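Local coordinates for protein putative P4-specific DNA primase (Enterobacteria phage P4, PDB 1KA8) that binds the phage replication origin through this winged-helix domain, one part of a larger protein that also acts as DNA primase and helicase, at residues S19-G24 and K35-A40; E13-T18 and N86-E91. All blocks are in the same frame, centred on the assembly; numbering follows the deposited sequence.

Contact 1: S19-G24 and K35-A40; sequences SGMYMG and KYLYHA
Y22 and K35 run side by side and point the same way, the lysine laying its ammonium beside the tyrosine ring in an off-centre cation-pi contact, NZ of K35 lying 4.4 Å from the ring centroid of Y22. CG of K35 stands anti to the backbone N (chi1 -180°); the chain stays extended to CE and bends at chi4 (62°), which turns NZ to the ring. The backbones are bridged once, between Y22 and Y36: Y22 N donates to K35 O at 2.8 Å, and Y22 O receives L37 N at 2.6 Å. The second bond falls just where the helix 37-47 starts, with Y36 as its N-cap residue, so in this winged-helix domain the loop after strand 12-14 is bonded to the helix start. G24, with no side chain, lets its CA lie against the Y36 ring, 3.3 Å from Y36 CD2. The inward partner is M21, whose chain crosses L37 at about a right angle: SD lies 3.9 Å from L37 CD1, and the chain bends at chi3 (105°), while CE of M21 meets the methyl CB of A40 at 3.7 Å. F8 of helix 4-8 touches both L37 and A40.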
ATOM      1  N   SER A  19     -19.623   6.129  -9.364  1.00 54.04           N
ATOM      2  CA  SER A  19     -20.873   6.292  -8.633  1.00 53.50           C
ATOM      3  C   SER A  19     -21.013   5.301  -7.474  1.00 53.46           C
ATOM      4  O   SER A  19     -22.113   5.080  -6.973  1.00 56.25           O
ATOM      5  CB  SER A  19     -22.074   6.147  -9.576  1.00 53.74           C
ATOM      6  OG  SER A  19     -22.301   4.786  -9.927  1.00 53.44           O
ATOM      7  N   GLY A  20     -19.911   4.706  -7.041  1.00 50.21           N
ATOM      8  CA  GLY A  20     -19.991   3.766  -5.937  1.00 47.99           C
ATOM      9  C   GLY A  20     -19.889   4.424  -4.567  1.00 45.19           C
ATOM     10  O   GLY A  20     -20.427   5.518  -4.349  1.00 47.08           O
ATOM     11  N   MET A  21     -19.189   3.753  -3.648  1.00 40.33           N
ATOM     12  CA  MET A  21     -18.995   4.241  -2.285  1.00 34.87           C
ATOM     13  C   MET A  21     -18.327   5.600  -2.175  1.00 36.15           C
ATOM     14  O   MET A  21     -17.632   6.056  -3.083  1.00 35.45           O
ATOM     15  CB  MET A  21     -18.167   3.238  -1.482  1.00 28.89           C
ATOM     16  CG  MET A  21     -18.925   2.011  -1.106  1.00 20.72           C
ATOM     17  SD  MET A  21     -17.869   0.690  -0.590  1.00 11.38           S
ATOM     18  CE  MET A  21     -18.203   0.818   1.166  1.00  8.66           C
ATOM     19  N   TYR A  22     -18.551   6.240  -1.042  1.00 37.54           N
ATOM     20  CA  TYR A  22     -17.935   7.524  -0.764  1.00 40.43           C
ATOM     21  C   TYR A  22     -16.712   7.299   0.174  1.00 40.31           C
ATOM     22  O   TYR A  22     -16.724   6.439   1.079  1.00 39.98           O
ATOM     23  CB  TYR A  22     -18.947   8.455  -0.085  1.00 44.27           C
ATOM     24  CG  TYR A  22     -19.831   9.275  -1.015  1.00 48.62           C
ATOM     25  CD1 TYR A  22     -21.070   8.801  -1.451  1.00 48.51           C
ATOM     26  CD2 TYR A  22     -19.453  10.573  -1.392  1.00 50.86           C
ATOM     27  CE1 TYR A  22     -21.919   9.609  -2.229  1.00 49.69           C
ATOM     28  CE2 TYR A  22     -20.283  11.385  -2.167  1.00 52.56           C
ATOM     29  CZ  TYR A  22     -21.521  10.906  -2.583  1.00 53.08           C
ATOM     30  OH  TYR A  22     -22.347  11.743  -3.330  1.00 55.29           O
ATOM     31  N   MET A  23     -15.648   8.054  -0.044  1.00 38.07           N
ATOM     32  CA  MET A  23     -14.477   7.922   0.805  1.00 36.82           C
ATOM     33  C   MET A  23     -14.791   8.693   2.070  1.00 37.14           C
ATOM     34  O   MET A  23     -14.274   9.788   2.228  1.00 38.97           O
ATOM     35  CB  MET A  23     -13.262   8.585   0.125  1.00 33.08           C
ATOM     36  CG  MET A  23     -11.945   8.394   0.871  1.00 26.68           C
ATOM     37  SD  MET A  23     -11.644   6.658   0.964  1.00 26.80           S
ATOM     38  CE  MET A  23     -11.061   6.423  -0.631  1.00 20.65           C
ATOM     39  N   GLY A  24     -15.621   8.164   2.964  1.00 36.51           N
ATOM     40  CA  GLY A  24     -15.953   8.931   4.164  1.00 37.17           C
ATOM     41  C   GLY A  24     -14.757   9.469   4.948  1.00 39.58           C
ATOM     42  O   GLY A  24     -13.719   9.817   4.385  1.00 41.57           O
ATOM     43  N   LYS A  35     -22.089   2.879   2.958  1.00 35.98           N
ATOM     44  CA  LYS A  35     -21.925   4.108   2.195  1.00 34.00           C
ATOM     45  C   LYS A  35     -20.498   4.657   2.153  1.00 34.06           C
ATOM     46  O   LYS A  35     -20.037   5.124   1.103  1.00 33.50           O
ATOM     47  CB  LYS A  35     -22.904   5.157   2.740  1.00 32.36           C
ATOM     48  CG  LYS A  35     -22.908   6.530   2.080  1.00 27.93           C
ATOM     49  CD  LYS A  35     -24.099   7.278   2.634  1.00 28.54           C
ATOM     50  CE  LYS A  35     -23.937   8.785   2.669  1.00 26.84           C
ATOM     51  NZ  LYS A  35     -23.744   9.432   1.344  1.00 27.47           N
ATOM     52  N   TYR A  36     -19.782   4.601   3.276  1.00 34.16           N
ATOM     53  CA  TYR A  36     -18.420   5.124   3.283  1.00 33.69           C
ATOM     54  C   TYR A  36     -17.341   4.064   3.294  1.00 31.52           C
ATOM     55  O   TYR A  36     -17.302   3.185   4.159  1.00 30.80           O
ATOM     56  CB  TYR A  36     -18.255   6.079   4.438  1.00 31.49           C
ATOM     57  CG  TYR A  36     -19.309   7.142   4.413  1.00 31.60           C
ATOM     58  CD1 TYR A  36     -20.456   7.023   5.207  1.00 32.07           C
ATOM     59  CD2 TYR A  36     -19.160   8.285   3.616  1.00 30.27           C
ATOM     60  CE1 TYR A  36     -21.429   8.027   5.225  1.00 28.82           C
ATOM     61  CE2 TYR A  36     -20.123   9.294   3.624  1.00 30.33           C
ATOM     62  CZ  TYR A  36     -21.246   9.152   4.438  1.00 28.43           C
ATOM     63  OH  TYR A  36     -22.170  10.149   4.511  1.00 31.01           O
ATOM     64  N   LEU A  37     -16.473   4.162   2.295  1.00 29.93           N
ATOM     65  CA  LEU A  37     -15.389   3.220   2.113  1.00 29.87           C
ATOM     66  C   LEU A  37     -14.520   3.143   3.361  1.00 31.92           C
ATOM     67  O   LEU A  37     -14.207   2.056   3.858  1.00 32.50           O
ATOM     68  CB  LEU A  37     -14.574   3.642   0.903  1.00 24.22           C
ATOM     69  CG  LEU A  37     -13.585   2.622   0.371  1.00 22.89           C
ATOM     70  CD1 LEU A  37     -14.125   1.226   0.511  1.00 22.04           C
ATOM     71  CD2 LEU A  37     -13.258   2.972  -1.077  1.00 19.41           C
ATOM     72  N   TYR A  38     -14.155   4.303   3.889  1.00 32.57           N
ATOM     73  CA  TYR A  38     -13.326   4.324   5.079  1.00 31.93           C
ATOM     74  C   TYR A  38     -14.021   3.626   6.252  1.00 32.19           C
ATOM     75  O   TYR A  38     -13.355   2.916   7.024  1.00 32.48           O
ATOM     76  CB  TYR A  38     -12.943   5.770   5.456  1.00 33.64           C
ATOM     77  CG  TYR A  38     -11.837   5.826   6.483  1.00 36.18           C
ATOM     78  CD1 TYR A  38     -10.586   5.285   6.201  1.00 39.10           C
ATOM     79  CD2 TYR A  38     -12.069   6.327   7.765  1.00 36.68           C
ATOM     80  CE1 TYR A  38      -9.595   5.228   7.164  1.00 40.65           C
ATOM     81  CE2 TYR A  38     -11.078   6.275   8.749  1.00 40.33           C
ATOM     82  CZ  TYR A  38      -9.839   5.719   8.442  1.00 40.99           C
ATOM     83  OH  TYR A  38      -8.844   5.631   9.402  1.00 40.23           O
ATOM     84  N   HIS A  39     -15.343   3.817   6.386  1.00 30.49           N
ATOM     85  CA  HIS A  39     -16.074   3.188   7.486  1.00 27.95           C
ATOM     86  C   HIS A  39     -16.090   1.695   7.270  1.00 28.78           C
ATOM     87  O   HIS A  39     -15.970   0.923   8.222  1.00 27.46           O
ATOM     88  CB  HIS A  39     -17.501   3.685   7.581  1.00 25.49           C
ATOM     89  CG  HIS A  39     -17.625   5.099   8.028  1.00 24.63           C
ATOM     90  ND1 HIS A  39     -16.581   5.996   7.968  1.00 24.82           N
ATOM     91  CD2 HIS A  39     -18.694   5.796   8.477  1.00 22.10           C
ATOM     92  CE1 HIS A  39     -16.998   7.187   8.359  1.00 25.39           C
ATOM     93  NE2 HIS A  39     -18.279   7.094   8.672  1.00 27.76           N
ATOM     94  N   ALA A  40     -16.243   1.291   6.016  1.00 31.31           N
ATOM     95  CA  ALA A  40     -16.249  -0.124   5.689  1.00 35.82           C
ATOM     96  C   ALA A  40     -14.903  -0.671   6.149  1.00 36.48           C
ATOM     97  O   ALA A  40     -14.824  -1.738   6.772  1.00 39.85           O
ATOM     98  CB  ALA A  40     -16.416  -0.323   4.184  1.00 36.85           C
TER

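Contact 2: E13-T18 and N86-E91; sequences ETLPQT and NLTLKE
E13 meets T88 as an antiparallel hydrogen-bonded pair: E13 N donates to T88 O at 2.8 Å, and T88 N to E13 O, also at 2.8 Å. The chain of E13 passes obliquely by K90, but its charged atoms are not in contact with NZ, which donates to the backbone oxygens of L12 and G10. One residue on, T14 faces L87 in the non-hydrogen-bonded pair; its CG2 packs 3.6 Å from CD2 of L87. A branched threonine suits an extended strand, and its methyl adds apolar surface against the leucine, which continues inward to L63 and L67 of helix 56-69. These two strands, 12-14 and 82-89, belong to the three-stranded antiparallel sheet of the winged-helix domain, with 82-89 in the middle and 12-14 at an outer position within the chain. L15 leaves the strand but keeps one more bond, L15 N to N86 O at 2.6 Å, with the donor tilted 30° from the carbonyl plane. Its side chain crosses T88 at about a right angle, CG of L15 resting 3.4 Å from CG2 of T88, which stands anti to the threonine's carbonyl carbon and so presents an apolar methyl to the leucine. After bulging outward at P16, the chain comes in again beside N86, where Q17 O lies 3.6 Å from CB of N86. T18 then brings its CA to 3.8 Å from CB of N86. The N86 amide itself is taken up by N73 O at ND2 and, weakly, by E75 N at OD1.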
ATOM      1  N   GLU A  13     -14.922  -4.203  -5.527  1.00 45.74           N
ATOM      2  CA  GLU A  13     -15.167  -4.310  -6.970  1.00 46.72           C
ATOM      3  C   GLU A  13     -15.329  -2.923  -7.551  1.00 46.48           C
ATOM      4  O   GLU A  13     -15.799  -2.000  -6.875  1.00 45.85           O
ATOM      5  CB  GLU A  13     -16.460  -5.045  -7.275  1.00 50.39           C
ATOM      6  CG  GLU A  13     -16.627  -6.394  -6.632  1.00 58.40           C
ATOM      7  CD  GLU A  13     -18.081  -6.867  -6.690  1.00 63.69           C
ATOM      8  OE1 GLU A  13     -18.975  -5.987  -6.621  1.00 64.65           O
ATOM      9  OE2 GLU A  13     -18.327  -8.102  -6.785  1.00 67.17           O
ATOM     10  N   THR A  14     -14.958  -2.789  -8.818  1.00 46.35           N
ATOM     11  CA  THR A  14     -15.082  -1.517  -9.528  1.00 46.85           C
ATOM     12  C   THR A  14     -16.400  -1.397 -10.298  1.00 49.21           C
ATOM     13  O   THR A  14     -16.956  -2.393 -10.758  1.00 48.76           O
ATOM     14  CB  THR A  14     -13.993  -1.338 -10.562  1.00 44.26           C
ATOM     15  OG1 THR A  14     -13.596  -2.625 -11.044  1.00 44.11           O
ATOM     16  CG2 THR A  14     -12.823  -0.585  -9.979  1.00 45.82           C
ATOM     17  N   LEU A  15     -16.881  -0.162 -10.443  1.00 50.75           N
ATOM     18  CA  LEU A  15     -18.114   0.152 -11.165  1.00 52.75           C
ATOM     19  C   LEU A  15     -17.796   0.834 -12.503  1.00 54.63           C
ATOM     20  O   LEU A  15     -16.798   1.545 -12.635  1.00 55.24           O
ATOM     21  CB  LEU A  15     -18.993   1.101 -10.337  1.00 51.38           C
ATOM     22  CG  LEU A  15     -19.757   0.611  -9.105  1.00 51.21           C
ATOM     23  CD1 LEU A  15     -20.403   1.795  -8.400  1.00 49.75           C
ATOM     24  CD2 LEU A  15     -20.811  -0.394  -9.523  1.00 49.67           C
ATOM     25  N   PRO A  16     -18.668   0.650 -13.506  1.00 55.76           N
ATOM     26  CA  PRO A  16     -18.501   1.232 -14.841  1.00 55.47           C
ATOM     27  C   PRO A  16     -18.281   2.738 -14.786  1.00 55.26           C
ATOM     28  O   PRO A  16     -17.740   3.340 -15.716  1.00 54.96           O
ATOM     29  CB  PRO A  16     -19.810   0.879 -15.528  1.00 55.27           C
ATOM     30  CG  PRO A  16     -20.242  -0.377 -14.826  1.00 55.80           C
ATOM     31  CD  PRO A  16     -19.959  -0.049 -13.402  1.00 55.96           C
ATOM     32  N   GLN A  17     -18.714   3.341 -13.686  1.00 54.92           N
ATOM     33  CA  GLN A  17     -18.578   4.779 -13.502  1.00 54.53           C
ATOM     34  C   GLN A  17     -18.449   5.184 -12.032  1.00 54.00           C
ATOM     35  O   GLN A  17     -18.874   4.473 -11.101  1.00 51.04           O
ATOM     36  CB  GLN A  17     -19.760   5.536 -14.156  1.00 54.28           C
ATOM     37  CG  GLN A  17     -21.139   5.253 -13.558  1.00 52.67           C
ATOM     38  CD  GLN A  17     -21.615   3.840 -13.846  1.00 51.99           C
ATOM     39  OE1 GLN A  17     -22.602   3.373 -13.280  1.00 53.75           O
ATOM     40  NE2 GLN A  17     -20.917   3.155 -14.738  1.00 50.15           N
ATOM     41  N   THR A  18     -17.857   6.353 -11.849  1.00 53.41           N
ATOM     42  CA  THR A  18     -17.627   6.887 -10.540  1.00 54.18           C
ATOM     43  C   THR A  18     -18.941   7.190  -9.799  1.00 54.37           C
ATOM     44  O   THR A  18     -19.337   8.347  -9.625  1.00 56.33           O
ATOM     45  CB  THR A  18     -16.690   8.114 -10.677  1.00 55.54           C
ATOM     46  OG1 THR A  18     -16.653   8.840  -9.449  1.00 57.08           O
ATOM     47  CG2 THR A  18     -17.131   9.011 -11.818  1.00 57.00           C
ATOM     48  N   ASN A  86     -15.631   4.619  -7.483  1.00 42.62           N
ATOM     49  CA  ASN A  86     -16.320   3.748  -8.405  1.00 40.33           C
ATOM     50  C   ASN A  86     -16.186   2.359  -7.814  1.00 38.45           C
ATOM     51  O   ASN A  86     -15.978   1.382  -8.544  1.00 39.91           O
ATOM     52  CB  ASN A  86     -15.635   3.769  -9.760  1.00 44.28           C
ATOM     53  CG  ASN A  86     -14.256   3.152  -9.711  1.00 48.98           C
ATOM     54  OD1 ASN A  86     -13.410   3.595  -8.947  1.00 52.94           O
ATOM     55  ND2 ASN A  86     -14.025   2.122 -10.516  1.00 48.56           N
ATOM     56  N   LEU A  87     -16.303   2.258  -6.495  1.00 34.33           N
ATOM     57  CA  LEU A  87     -16.139   0.956  -5.868  1.00 32.97           C
ATOM     58  C   LEU A  87     -17.318   0.506  -5.021  1.00 31.57           C
ATOM     59  O   LEU A  87     -18.047   1.324  -4.457  1.00 28.32           O
ATOM     60  CB  LEU A  87     -14.878   0.965  -4.996  1.00 34.11           C
ATOM     61  CG  LEU A  87     -13.619   1.595  -5.599  1.00 40.31           C
ATOM     62  CD1 LEU A  87     -12.680   2.041  -4.479  1.00 40.94           C
ATOM     63  CD2 LEU A  87     -12.951   0.612  -6.554  1.00 40.52           C
ATOM     64  N   THR A  88     -17.491  -0.813  -4.931  1.00 30.87           N
ATOM     65  CA  THR A  88     -18.553  -1.390  -4.112  1.00 33.22           C
ATOM     66  C   THR A  88     -18.051  -2.668  -3.475  1.00 33.64           C
ATOM     67  O   THR A  88     -17.086  -3.276  -3.956  1.00 34.17           O
ATOM     68  CB  THR A  88     -19.824  -1.744  -4.925  1.00 35.38           C
ATOM     69  OG1 THR A  88     -19.631  -2.990  -5.610  1.00 34.67           O
ATOM     70  CG2 THR A  88     -20.110  -0.675  -5.940  1.00 34.29           C
ATOM     71  N   LEU A  89     -18.719  -3.088  -2.406  1.00 33.82           N
ATOM     72  CA  LEU A  89     -18.306  -4.305  -1.722  1.00 37.22           C
ATOM     73  C   LEU A  89     -18.797  -5.552  -2.432  1.00 38.08           C
ATOM     74  O   LEU A  89     -19.953  -5.625  -2.825  1.00 39.51           O
ATOM     75  CB  LEU A  89     -18.823  -4.353  -0.270  1.00 35.22           C
ATOM     76  CG  LEU A  89     -18.695  -3.145   0.656  1.00 37.03           C
ATOM     77  CD1 LEU A  89     -18.751  -3.647   2.072  1.00 34.62           C
ATOM     78  CD2 LEU A  89     -17.409  -2.383   0.391  1.00 35.89           C
ATOM     79  N   LYS A  90     -17.908  -6.526  -2.599  1.00 39.92           N
ATOM     80  CA  LYS A  90     -18.271  -7.796  -3.207  1.00 41.44           C
ATOM     81  C   LYS A  90     -19.290  -8.415  -2.255  1.00 44.03           C
ATOM     82  O   LYS A  90     -19.395  -7.999  -1.113  1.00 44.65           O
ATOM     83  CB  LYS A  90     -17.061  -8.731  -3.306  1.00 41.11           C
ATOM     84  CG  LYS A  90     -15.942  -8.266  -4.229  1.00 40.02           C
ATOM     85  CD  LYS A  90     -14.907  -9.376  -4.377  1.00 40.54           C
ATOM     86  CE  LYS A  90     -13.828  -9.043  -5.400  1.00 40.11           C
ATOM     87  NZ  LYS A  90     -12.907  -7.921  -4.994  1.00 43.82           N
ATOM     88  N   GLU A  91     -20.037  -9.410  -2.720  1.00 48.55           N
ATOM     89  CA  GLU A  91     -21.061 -10.065  -1.897  1.00 49.76           C
ATOM     90  C   GLU A  91     -20.502 -10.804  -0.667  1.00 48.25           C
ATOM     91  O   GLU A  91     -21.133 -10.787   0.382  1.00 46.19           O
ATOM     92  CB  GLU A  91     -21.881 -11.052  -2.753  1.00 53.09           C
ATOM     93  CG  GLU A  91     -21.177 -12.416  -2.932  1.00 59.18           C
ATOM     94  CD  GLU A  91     -21.876 -13.381  -3.891  1.00 62.33           C
ATOM     95  OE1 GLU A  91     -23.106 -13.608  -3.739  1.00 63.74           O
ATOM     96  OE2 GLU A  91     -21.182 -13.923  -4.792  1.00 63.31           O
TER

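In the fold
From the N terminus, helix 4-8 leads into strand 12-14, where contact 2 begins; its partner lies far ahead in strand 82-89, so contact 2 closes a long loop that includes helices 37-47 and 56-69. Contact 1 is nested inside it: the chain runs straight on from 13-18 into 19-24 and, after ten residues without helix or strand, returns at 35-40 to close a short loop at the start of helix 37-47. The two contacts touch. M21 N probably hydrogen-bonds to L87 O, M21 SD packs on L89 CD2, and L37 CD2 meets L87 CD1, joining the central strand to the 19-24 loop and, through L37, to the first turn of helix 37-47.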